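Local coordinates for SA0254 protein (Staphylococcus aureus subsp. aureus, PDB 2OOI), which is of unknown function but carries a UTRA domain, so it probably binds a small-molecule effector as in GntR/HutC-type transcription regulators, at residues 6-11 / 97-102. Sequence-based numbering, arbitrary orientation.
Sequences FKTNGF and LRIGFS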
ATOM      1  N   PHE B   6       2.181   8.201   2.234  1.00 90.81           N
ATOM      2  CA  PHE B   6       3.059   8.701   1.183  1.00 90.90           C
ATOM      3  C   PHE B   6       4.432   9.067   1.740  1.00 91.40           C
ATOM      4  O   PHE B   6       5.361   9.351   0.985  1.00 92.03           O
ATOM      5  CB  PHE B   6       2.428   9.899   0.490  1.00 90.69           C
ATOM      6  N   LYS B   7       4.550   9.057   3.063  1.00 91.40           N
ATOM      7  CA  LYS B   7       4.263  10.239   3.867  1.00 91.34           C
ATOM      8  C   LYS B   7       4.916  10.143   5.242  1.00 91.21           C
ATOM      9  O   LYS B   7       4.247   9.873   6.239  1.00 91.13           O
ATOM     10  CB  LYS B   7       2.754  10.434   4.013  1.00 91.39           C
ATOM     11  CG  LYS B   7       2.362  11.557   4.962  1.00 91.46           C
ATOM     12  CD  LYS B   7       0.929  12.003   4.728  1.00 91.70           C
ATOM     13  CE  LYS B   7       0.497  13.035   5.756  1.00 91.62           C
ATOM     14  NZ  LYS B   7      -0.872  13.554   5.482  1.00 91.36           N
ATOM     15  N   THR B   8       6.226  10.361   5.287  1.00 90.90           N
ATOM     16  CA  THR B   8       7.079   9.707   6.272  1.00 90.68           C
ATOM     17  C   THR B   8       6.983  10.396   7.629  1.00 90.42           C
ATOM     18  O   THR B   8       7.887  11.128   8.031  1.00 90.32           O
ATOM     19  CB  THR B   8       8.551   9.688   5.820  1.00 90.56           C
ATOM     20  OG1 THR B   8       9.396   9.425   6.946  1.00 90.45           O
ATOM     21  CG2 THR B   8       8.936  11.025   5.203  1.00 90.45           C
ATOM     22  N   ASN B   9       5.880  10.155   8.332  1.00 90.27           N
ATOM     23  CA  ASN B   9       5.702  10.679   9.686  1.00 90.38           C
ATOM     24  C   ASN B   9       5.083   9.569  10.534  1.00 90.07           C
ATOM     25  O   ASN B   9       5.056   8.423  10.104  1.00 89.78           O
ATOM     26  CB  ASN B   9       4.876  11.991   9.701  1.00 90.65           C
ATOM     27  CG  ASN B   9       5.582  13.178   9.005  1.00 91.83           C
ATOM     28  OD1 ASN B   9       6.643  13.631   9.459  1.00 92.38           O
ATOM     29  ND2 ASN B   9       4.989  13.689   7.918  1.00 93.08           N
ATOM     30  N   GLY B  10       4.625   9.881  11.739  1.00 90.09           N
ATOM     31  CA  GLY B  10       3.861   8.915  12.528  1.00 90.24           C
ATOM     32  C   GLY B  10       2.387   8.992  12.189  1.00 90.17           C
ATOM     33  O   GLY B  10       1.928   9.983  11.628  1.00 89.84           O
ATOM     34  N   PHE B  11       1.633   7.957  12.537  1.00 90.55           N
ATOM     35  CA  PHE B  11       0.202   7.920  12.201  1.00 90.91           C
ATOM     36  C   PHE B  11      -0.611   8.968  12.939  1.00 91.20           C
ATOM     37  O   PHE B  11      -1.642   9.418  12.436  1.00 91.79           O
ATOM     38  CB  PHE B  11      -0.414   6.541  12.457  1.00 90.98           C
ATOM     39  CG  PHE B  11       0.209   5.432  11.662  1.00 91.08           C
ATOM     40  CD1 PHE B  11       0.938   5.692  10.480  1.00 91.69           C
ATOM     41  CD2 PHE B  11       0.053   4.117  12.078  1.00 90.56           C
ATOM     42  CE1 PHE B  11       1.520   4.656   9.747  1.00 91.08           C
ATOM     43  CE2 PHE B  11       0.621   3.077  11.353  1.00 90.94           C
ATOM     44  CZ  PHE B  11       1.362   3.347  10.182  1.00 90.98           C
ATOM     45  N   LEU B  97      15.136  15.167  16.887  1.00 55.07           N
ATOM     46  CA  LEU B  97      15.740  14.231  15.942  1.00 55.71           C
ATOM     47  C   LEU B  97      15.360  14.631  14.538  1.00 56.52           C
ATOM     48  O   LEU B  97      14.189  14.868  14.270  1.00 56.95           O
ATOM     49  CB  LEU B  97      15.262  12.805  16.191  1.00 55.31           C
ATOM     50  CG  LEU B  97      16.016  11.756  15.375  1.00 54.90           C
ATOM     51  CD1 LEU B  97      17.499  11.729  15.753  1.00 52.18           C
ATOM     52  CD2 LEU B  97      15.359  10.387  15.557  1.00 54.76           C
ATOM     53  N   ARG B  98      16.341  14.695  13.645  1.00 57.64           N
ATOM     54  CA  ARG B  98      16.083  15.045  12.251  1.00 58.53           C
ATOM     55  C   ARG B  98      15.725  13.797  11.461  1.00 58.62           C
ATOM     56  O   ARG B  98      16.590  12.991  11.153  1.00 58.72           O
ATOM     57  CB  ARG B  98      17.308  15.741  11.617  1.00 59.92           C
ATOM     58  CG  ARG B  98      17.743  17.070  12.258  1.00 61.62           C
ATOM     59  CD  ARG B  98      16.552  17.858  12.803  1.00 65.54           C
ATOM     60  NE  ARG B  98      16.933  19.191  13.285  1.00 66.85           N
ATOM     61  CZ  ARG B  98      16.209  19.957  14.111  1.00 68.31           C
ATOM     62  NH1 ARG B  98      15.029  19.542  14.592  1.00 68.23           N
ATOM     63  NH2 ARG B  98      16.668  21.159  14.454  1.00 68.79           N
ATOM     64  N   ILE B  99      14.456  13.640  11.114  1.00 58.74           N
ATOM     65  CA  ILE B  99      14.020  12.432  10.407  1.00 58.87           C
ATOM     66  C   ILE B  99      14.055  12.637   8.896  1.00 59.14           C
ATOM     67  O   ILE B  99      13.371  13.514   8.364  1.00 59.71           O
ATOM     68  CB  ILE B  99      12.640  11.978  10.893  1.00 58.81           C
ATOM     69  CG1 ILE B  99      12.764  11.566  12.377  1.00 59.06           C
ATOM     70  CG2 ILE B  99      12.126  10.828  10.030  1.00 58.09           C
ATOM     71  CD1 ILE B  99      11.488  11.620  13.186  1.00 59.12           C
ATOM     72  N   GLY B 100      14.865  11.820   8.218  1.00 59.23           N
ATOM     73  CA  GLY B 100      15.161  11.989   6.789  1.00 58.79           C
ATOM     74  C   GLY B 100      14.194  11.325   5.813  1.00 58.70           C
ATOM     75  O   GLY B 100      13.578  12.008   4.986  1.00 59.25           O
ATOM     76  N   PHE B 101      14.077   9.998   5.898  1.00 58.05           N
ATOM     77  CA  PHE B 101      13.288   9.208   4.947  1.00 57.18           C
ATOM     78  C   PHE B 101      12.987   7.816   5.491  1.00 56.53           C
ATOM     79  O   PHE B 101      13.475   7.445   6.547  1.00 56.00           O
ATOM     80  CB  PHE B 101      14.037   9.081   3.616  1.00 57.28           C
ATOM     81  CG  PHE B 101      15.402   8.435   3.725  1.00 57.53           C
ATOM     82  CD1 PHE B 101      15.568   7.073   3.485  1.00 57.39           C
ATOM     83  CD2 PHE B 101      16.529   9.199   4.039  1.00 57.72           C
ATOM     84  CE1 PHE B 101      16.849   6.478   3.568  1.00 57.21           C
ATOM     85  CE2 PHE B 101      17.798   8.610   4.126  1.00 57.10           C
ATOM     86  CZ  PHE B 101      17.954   7.250   3.887  1.00 56.55           C
ATOM     87  N   SER B 102      12.196   7.038   4.753  1.00 56.01           N
ATOM     88  CA  SER B 102      11.913   5.670   5.157  1.00 55.36           C
ATOM     89  C   SER B 102      11.639   4.727   3.992  1.00 54.92           C
ATOM     90  O   SER B 102      11.296   5.171   2.887  1.00 55.18           O
ATOM     91  CB  SER B 102      10.736   5.649   6.129  1.00 55.70           C
ATOM     92  OG  SER B 102       9.567   6.136   5.519  1.00 55.28           O
TER
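Thr8, at the centre of an inverse gamma turn, meets Ile99 and Ser102 at the start of strand 99-110, an outermost strand of the chain's six-stranded antiparallel UTRA sheet. The contact illustrates how one residue of an irregular loop can pack against the outermost strand of its own chain, beyond which the second subunit continues the sheet, without any bond across it. A weak hydrogen bond from Asn9 N to Lys7 O, 2.7 Å, closes the turn, whose central side chain points toward the strand.

The packing is loose, and Thr8 buries most of the surface. Thr8 OG1 approaches Ile99 CG2 at 4.4 Å and Phe101 C at 4.2 Å, while Phe134 of strand 126-136 touches both Thr8 and Ser102. A classic beta bulge near the start of the strand sets Gly100 and Phe101 both opposite Tyr135; the Phe101 side chain turns away from the loop and stacks on the Tyr135 ring.

No hydrogen bond joins the two hydroxyls; that of Ser102 is engaged by Gln132 OE1, and its residue joins an antiparallel ladder with the second subunit. A chi1 of 162° swings the Thr8 hydroxyl away from its own backbone N and toward Ser102, where OG1 of Thr8 stands 3.6 Å from Ser102 OG.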